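Local coordinates for protein 3'-5' exonuclease crn-4 (Caenorhabditis elegans, PDB 5DK5) that degrades RNA and DNA from the 3' end as a metal-dependent DEDDh-family exonuclease and takes part in apoptotic DNA degradation, at residues 229-233 with 234-238; 104-108 with 109-113. All blocks are in the same frame, centred on the assembly; numbering follows the deposited sequence.

Contact 1: residues 229-233 with 234-238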
loop_
_atom_site.group_PDB
_atom_site.type_symbol
_atom_site.label_atom_id
_atom_site.label_comp_id
_atom_site.label_asym_id
_atom_site.label_seq_id
_atom_site.Cartn_x
_atom_site.Cartn_y
_atom_site.Cartn_z
ATOM N N LEU B 229 17.784 7.254 21.709
ATOM C CA LEU B 229 16.651 6.431 22.108
ATOM C C LEU B 229 17.080 4.982 22.313
ATOM O O LEU B 229 17.804 4.422 21.491
ATOM C CB LEU B 229 15.547 6.505 21.048
ATOM C CG LEU B 229 14.297 5.650 21.267
ATOM C CD1 LEU B 229 13.485 6.175 22.438
ATOM C CD2 LEU B 229 13.457 5.606 20.000
ATOM N N VAL B 230 16.639 4.382 23.414
ATOM C CA VAL B 230 16.883 2.965 23.650
ATOM C C VAL B 230 16.015 2.156 22.692
ATOM O O VAL B 230 14.807 2.020 22.891
ATOM C CB VAL B 230 16.588 2.567 25.108
ATOM C CG1 VAL B 230 16.784 1.068 25.308
ATOM C CG2 VAL B 230 17.485 3.350 26.058
ATOM N N TYR B 231 16.649 1.618 21.657
ATOM C CA TYR B 231 15.941 1.011 20.536
ATOM C C TYR B 231 15.233 -0.291 20.905
ATOM O O TYR B 231 15.849 -1.221 21.425
ATOM C CB TYR B 231 16.923 0.757 19.389
ATOM C CG TYR B 231 16.270 0.323 18.095
ATOM C CD1 TYR B 231 15.514 1.212 17.344
ATOM C CD2 TYR B 231 16.423 -0.973 17.618
ATOM C CE1 TYR B 231 14.918 0.822 16.159
ATOM C CE2 TYR B 231 15.833 -1.373 16.433
ATOM C CZ TYR B 231 15.081 -0.470 15.707
ATOM O OH TYR B 231 14.490 -0.856 14.525
ATOM N N ASN B 232 13.933 -0.337 20.629
ATOM C CA ASN B 232 13.143 -1.557 20.756
ATOM C C ASN B 232 12.939 -2.187 19.382
ATOM O O ASN B 232 12.310 -1.591 18.510
ATOM C CB ASN B 232 11.795 -1.257 21.411
ATOM C CG ASN B 232 10.933 -2.494 21.566
ATOM O OD1 ASN B 232 11.422 -3.621 21.493
ATOM N ND2 ASN B 232 9.642 -2.288 21.782
ATOM N N LYS B 233 13.467 -3.392 19.195
ATOM C CA LYS B 233 13.484 -4.030 17.880
ATOM C C LYS B 233 12.089 -4.340 17.335
ATOM O O LYS B 233 11.905 -4.437 16.121
ATOM C CB LYS B 233 14.305 -5.323 17.935
ATOM C CG LYS B 233 15.713 -5.201 17.362
ATOM C CD LYS B 233 16.774 -5.551 18.392
ATOM C CE LYS B 233 18.148 -5.673 17.750
ATOM N NZ LYS B 233 18.530 -4.450 16.986
ATOM N N GLU B 234 11.115 -4.488 18.226
ATOM C CA GLU B 234 9.757 -4.848 17.828
ATOM C C GLU B 234 8.842 -3.625 17.790
ATOM O O GLU B 234 7.626 -3.749 17.937
ATOM C CB GLU B 234 9.182 -5.896 18.785
ATOM C CG GLU B 234 10.028 -7.156 18.909
ATOM C CD GLU B 234 10.122 -7.932 17.609
ATOM O OE1 GLU B 234 9.206 -7.806 16.769
ATOM O OE2 GLU B 234 11.113 -8.670 17.427
ATOM N N TRP B 235 9.425 -2.449 17.583
ATOM C CA TRP B 235 8.664 -1.204 17.667
ATOM C C TRP B 235 7.611 -1.078 16.571
ATOM O O TRP B 235 6.636 -0.346 16.724
ATOM C CB TRP B 235 9.601 0.009 17.611
ATOM C CG TRP B 235 10.273 0.238 16.280
ATOM C CD1 TRP B 235 11.511 -0.191 15.904
ATOM C CD2 TRP B 235 9.745 0.967 15.163
ATOM N NE1 TRP B 235 11.787 0.221 14.623
ATOM C CE2 TRP B 235 10.720 0.933 14.146
ATOM C CE3 TRP B 235 8.545 1.642 14.924
ATOM C CZ2 TRP B 235 10.529 1.546 12.909
ATOM C CZ3 TRP B 235 8.359 2.251 13.694
ATOM C CH2 TRP B 235 9.346 2.199 12.703
ATOM N N ARG B 236 7.806 -1.793 15.470
ATOM C CA ARG B 236 6.912 -1.676 14.324
ATOM C C ARG B 236 5.531 -2.274 14.581
ATOM O O ARG B 236 4.581 -1.980 13.853
ATOM C CB ARG B 236 7.548 -2.335 13.104
ATOM C CG ARG B 236 8.768 -1.595 12.609
ATOM C CD ARG B 236 9.316 -2.198 11.331
ATOM N NE ARG B 236 10.489 -1.469 10.860
ATOM C CZ ARG B 236 11.711 -1.606 11.366
ATOM N NH1 ARG B 236 11.937 -2.447 12.369
ATOM N NH2 ARG B 236 12.715 -0.897 10.869
ATOM N N SER B 237 5.420 -3.103 15.615
ATOM C CA SER B 237 4.147 -3.730 15.970
ATOM C C SER B 237 3.466 -3.020 17.143
ATOM O O SER B 237 2.394 -3.435 17.586
ATOM C CB SER B 237 4.365 -5.207 16.310
ATOM O OG SER B 237 5.233 -5.349 17.418
ATOM N N SER B 238 4.087 -1.950 17.637
ATOM C CA SER B 238 3.562 -1.199 18.775
ATOM C C SER B 238 3.421 0.287 18.457
ATOM O O SER B 238 4.410 0.976 18.208
ATOM C CB SER B 238 4.466 -1.378 19.996
ATOM O OG SER B 238 4.085 -0.502 21.043
HETATM O O HOH W 1 10.264 -3.651 14.502
HETATM O O HOH W 2 13.901 -4.381 14.257
#

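Contact 2: residues 104-108 with 109-113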
loop_
_atom_site.group_PDB
_atom_site.type_symbol
_atom_site.label_atom_id
_atom_site.label_comp_id
_atom_site.label_asym_id
_atom_site.label_seq_id
_atom_site.Cartn_x
_atom_site.Cartn_y
_atom_site.Cartn_z
ATOM N N GLN B 104 -6.585 29.135 0.990
ATOM C CA GLN B 104 -7.509 30.096 0.401
ATOM C C GLN B 104 -8.817 30.140 1.185
ATOM O O GLN B 104 -9.420 31.202 1.345
ATOM C CB GLN B 104 -7.781 29.747 -1.064
ATOM C CG GLN B 104 -8.733 30.705 -1.761
ATOM C CD GLN B 104 -8.257 32.140 -1.695
ATOM O OE1 GLN B 104 -7.091 32.430 -1.964
ATOM N NE2 GLN B 104 -9.152 33.045 -1.321
ATOM N N TRP B 105 -9.244 28.980 1.670
ATOM C CA TRP B 105 -10.461 28.873 2.467
ATOM C C TRP B 105 -10.368 29.733 3.724
ATOM O O TRP B 105 -11.329 30.403 4.097
ATOM C CB TRP B 105 -10.716 27.411 2.835
ATOM C CG TRP B 105 -11.971 27.168 3.616
ATOM C CD1 TRP B 105 -13.253 27.279 3.163
ATOM C CD2 TRP B 105 -12.063 26.747 4.982
ATOM N NE1 TRP B 105 -14.138 26.961 4.165
ATOM C CE2 TRP B 105 -13.432 26.630 5.292
ATOM C CE3 TRP B 105 -11.119 26.459 5.975
ATOM C CZ2 TRP B 105 -13.882 26.239 6.552
ATOM C CZ3 TRP B 105 -11.569 26.074 7.226
ATOM C CH2 TRP B 105 -12.938 25.968 7.504
ATOM N N LEU B 106 -9.207 29.719 4.371
ATOM C CA LEU B 106 -8.976 30.557 5.543
ATOM C C LEU B 106 -9.088 32.034 5.181
ATOM O O LEU B 106 -9.671 32.823 5.928
ATOM C CB LEU B 106 -7.600 30.274 6.151
ATOM C CG LEU B 106 -7.371 28.873 6.723
ATOM C CD1 LEU B 106 -5.924 28.714 7.153
ATOM C CD2 LEU B 106 -8.309 28.597 7.890
ATOM N N ILE B 107 -8.530 32.405 4.033
ATOM C CA ILE B 107 -8.588 33.788 3.571
ATOM C C ILE B 107 -10.025 34.177 3.247
ATOM O O ILE B 107 -10.473 35.265 3.610
ATOM C CB ILE B 107 -7.694 34.014 2.332
ATOM C CG1 ILE B 107 -6.233 33.746 2.697
ATOM C CG2 ILE B 107 -7.858 35.443 1.792
ATOM C CD1 ILE B 107 -5.257 33.917 1.550
ATOM N N THR B 108 -10.742 33.287 2.566
ATOM C CA THR B 108 -12.126 33.545 2.192
ATOM C C THR B 108 -12.996 33.780 3.422
ATOM O O THR B 108 -13.906 34.606 3.396
ATOM C CB THR B 108 -12.716 32.383 1.372
ATOM O OG1 THR B 108 -11.898 32.145 0.220
ATOM C CG2 THR B 108 -14.134 32.704 0.917
ATOM N N LEU B 109 -12.719 33.050 4.497
ATOM C CA LEU B 109 -13.460 33.225 5.740
ATOM C C LEU B 109 -13.113 34.551 6.410
ATOM O O LEU B 109 -13.838 35.021 7.289
ATOM C CB LEU B 109 -13.179 32.070 6.703
ATOM C CG LEU B 109 -13.738 30.691 6.340
ATOM C CD1 LEU B 109 -13.356 29.692 7.412
ATOM C CD2 LEU B 109 -15.250 30.716 6.156
ATOM N N GLY B 110 -12.003 35.153 5.995
ATOM C CA GLY B 110 -11.567 36.417 6.558
ATOM C C GLY B 110 -10.904 36.248 7.913
ATOM O O GLY B 110 -10.921 37.163 8.739
ATOM N N LEU B 111 -10.319 35.076 8.140
ATOM C CA LEU B 111 -9.620 34.794 9.389
ATOM C C LEU B 111 -8.262 35.482 9.417
ATOM O O LEU B 111 -7.557 35.524 8.408
ATOM C CB LEU B 111 -9.445 33.285 9.578
ATOM C CG LEU B 111 -10.718 32.484 9.856
ATOM C CD1 LEU B 111 -10.431 30.990 9.804
ATOM C CD2 LEU B 111 -11.304 32.867 11.205
ATOM N N GLU B 112 -7.901 36.016 10.580
ATOM C CA GLU B 112 -6.623 36.694 10.752
ATOM C C GLU B 112 -5.617 35.795 11.458
ATOM O O GLU B 112 -5.991 34.894 12.209
ATOM C CB GLU B 112 -6.807 37.990 11.541
ATOM C CG GLU B 112 -7.716 38.999 10.863
ATOM C CD GLU B 112 -7.757 40.324 11.598
ATOM O OE1 GLU B 112 -7.003 41.241 11.209
ATOM O OE2 GLU B 112 -8.539 40.446 12.563
ATOM N N GLU B 113 -4.339 36.053 11.209
ATOM C CA GLU B 113 -3.259 35.280 11.805
ATOM C C GLU B 113 -3.255 35.384 13.328
ATOM O O GLU B 113 -3.192 36.481 13.882
ATOM C CB GLU B 113 -1.912 35.754 11.258
ATOM C CG GLU B 113 -1.754 35.593 9.756
ATOM C CD GLU B 113 -0.452 36.178 9.242
ATOM O OE1 GLU B 113 0.277 36.807 10.039
ATOM O OE2 GLU B 113 -0.156 36.009 8.040
#

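Contact 1: residues 229-233 with 234-238
A local contact round a type I turn, with a side-chain hydrogen bond between Tyr231 and Trp235 beside it, joins 229-233 to 234-238 in the loop from strand 216-219 to helix 239-249. The indole of Trp235 donates through NE1 to Tyr231 OH at 2.9 Å, with the hydroxyl in the indole plane. The bond is bent, 137° at the hydrogen. The two rings meet obliquely, their planes at 67°, and Tyr231 CE1 comes within 3.6 Å of Trp235 CD1. Trp235 CG stands between its own backbone N and carbonyl carbon (chi1 69°), which turns the NE1 edge of the indole back toward the tyrosine. The same indole edge meets Asn232 O, 3.1 Å from CD1 of Trp235. Asn232 O also accepts a weak bond from Trp235 N, and Asn232 OD1 takes a weak but nearly straight one from Glu234 N at 3.4 Å. Arg236 folds against the indole, CG over the centre of one face; Trp235 CZ2 lies over one face of the guanidinium, toward its rim, the two planes tilted against each other. Water 1 ties Lys233 O to Arg236 N and NH1, accepting from NH1 at 3.0 Å. Asp297 is hydrogen-bonded to Tyr231 OH and forms a salt bridge with Arg236 NH1, while Asp36 pairs with Arg236 NE. The type I beta turn, Asn232 to Trp235, runs into a short 3-10 turn leading to Ser238, N-cap of the following helix.

Contact 2: residues 104-108 with 109-113
Gly110 N donates to Ile107 O at 2.8 Å, the shortest bond between helical 104-108 and the 109-113 segment that leaves it. Its donor stands well above the carbonyl plane, 65° out. Leu111 N reaches further back, to Leu106 O at 3.2 Å, and does so nearly in line with the C=O bond. With the positive phi of Gly110, these two bonds define a Schellman motif at the end of helix 95-109. One residue earlier, Leu109 N still makes the helical bond to Trp105 O at 3.0 Å. Side chains follow the same pairings. Leu109 CD1 sits over one face of the Trp105 indole, 3.6 Å from the centroid of the six-membered ring and 13° off its normal, a CH-pi contact. The tryptophan swings CG opposite its backbone N (chi1 -178°), which lays that face alongside the leucine. Leu106 CD2 meets Leu111 CD1 at 3.7 Å, and both leucines rest on Leu22 of strand 20-28. Trp105 and Leu109 instead touch Ile60 of strand 55-65. Exchanging Trp105 for an alanine would probably leave Leu109 CD1 without its aromatic face and open a gap beside Ile60. The chemistry thus divides in two: backbone N-H groups take up the carbonyls of Trp105, Leu106 and Ile107, while apolar branches bind the turn to the sheet.

In the fold
Contact 2 comes first along the chain, and contact 1 follows it in series. Their centres are 42 Å apart, their nearest atoms about 31 Å, and they lie on opposite sides of the chain's centre. Residues 104-113 end helix 95-109 and lead to strand 116-120, within the exonuclease domain; their side chains pack on strands 20-28 and 55-65 of the mixed sheet, and strand 20-28 carries the metal-binding Asp25 and Glu27. Residues 229-238 belong instead to the connection between strand 216-219 and helix 239-249, away from the magnesium and zinc sites. Contact 1 thus shapes the entrance to a helix and contact 2 the exit from one, each locally and without touching the other.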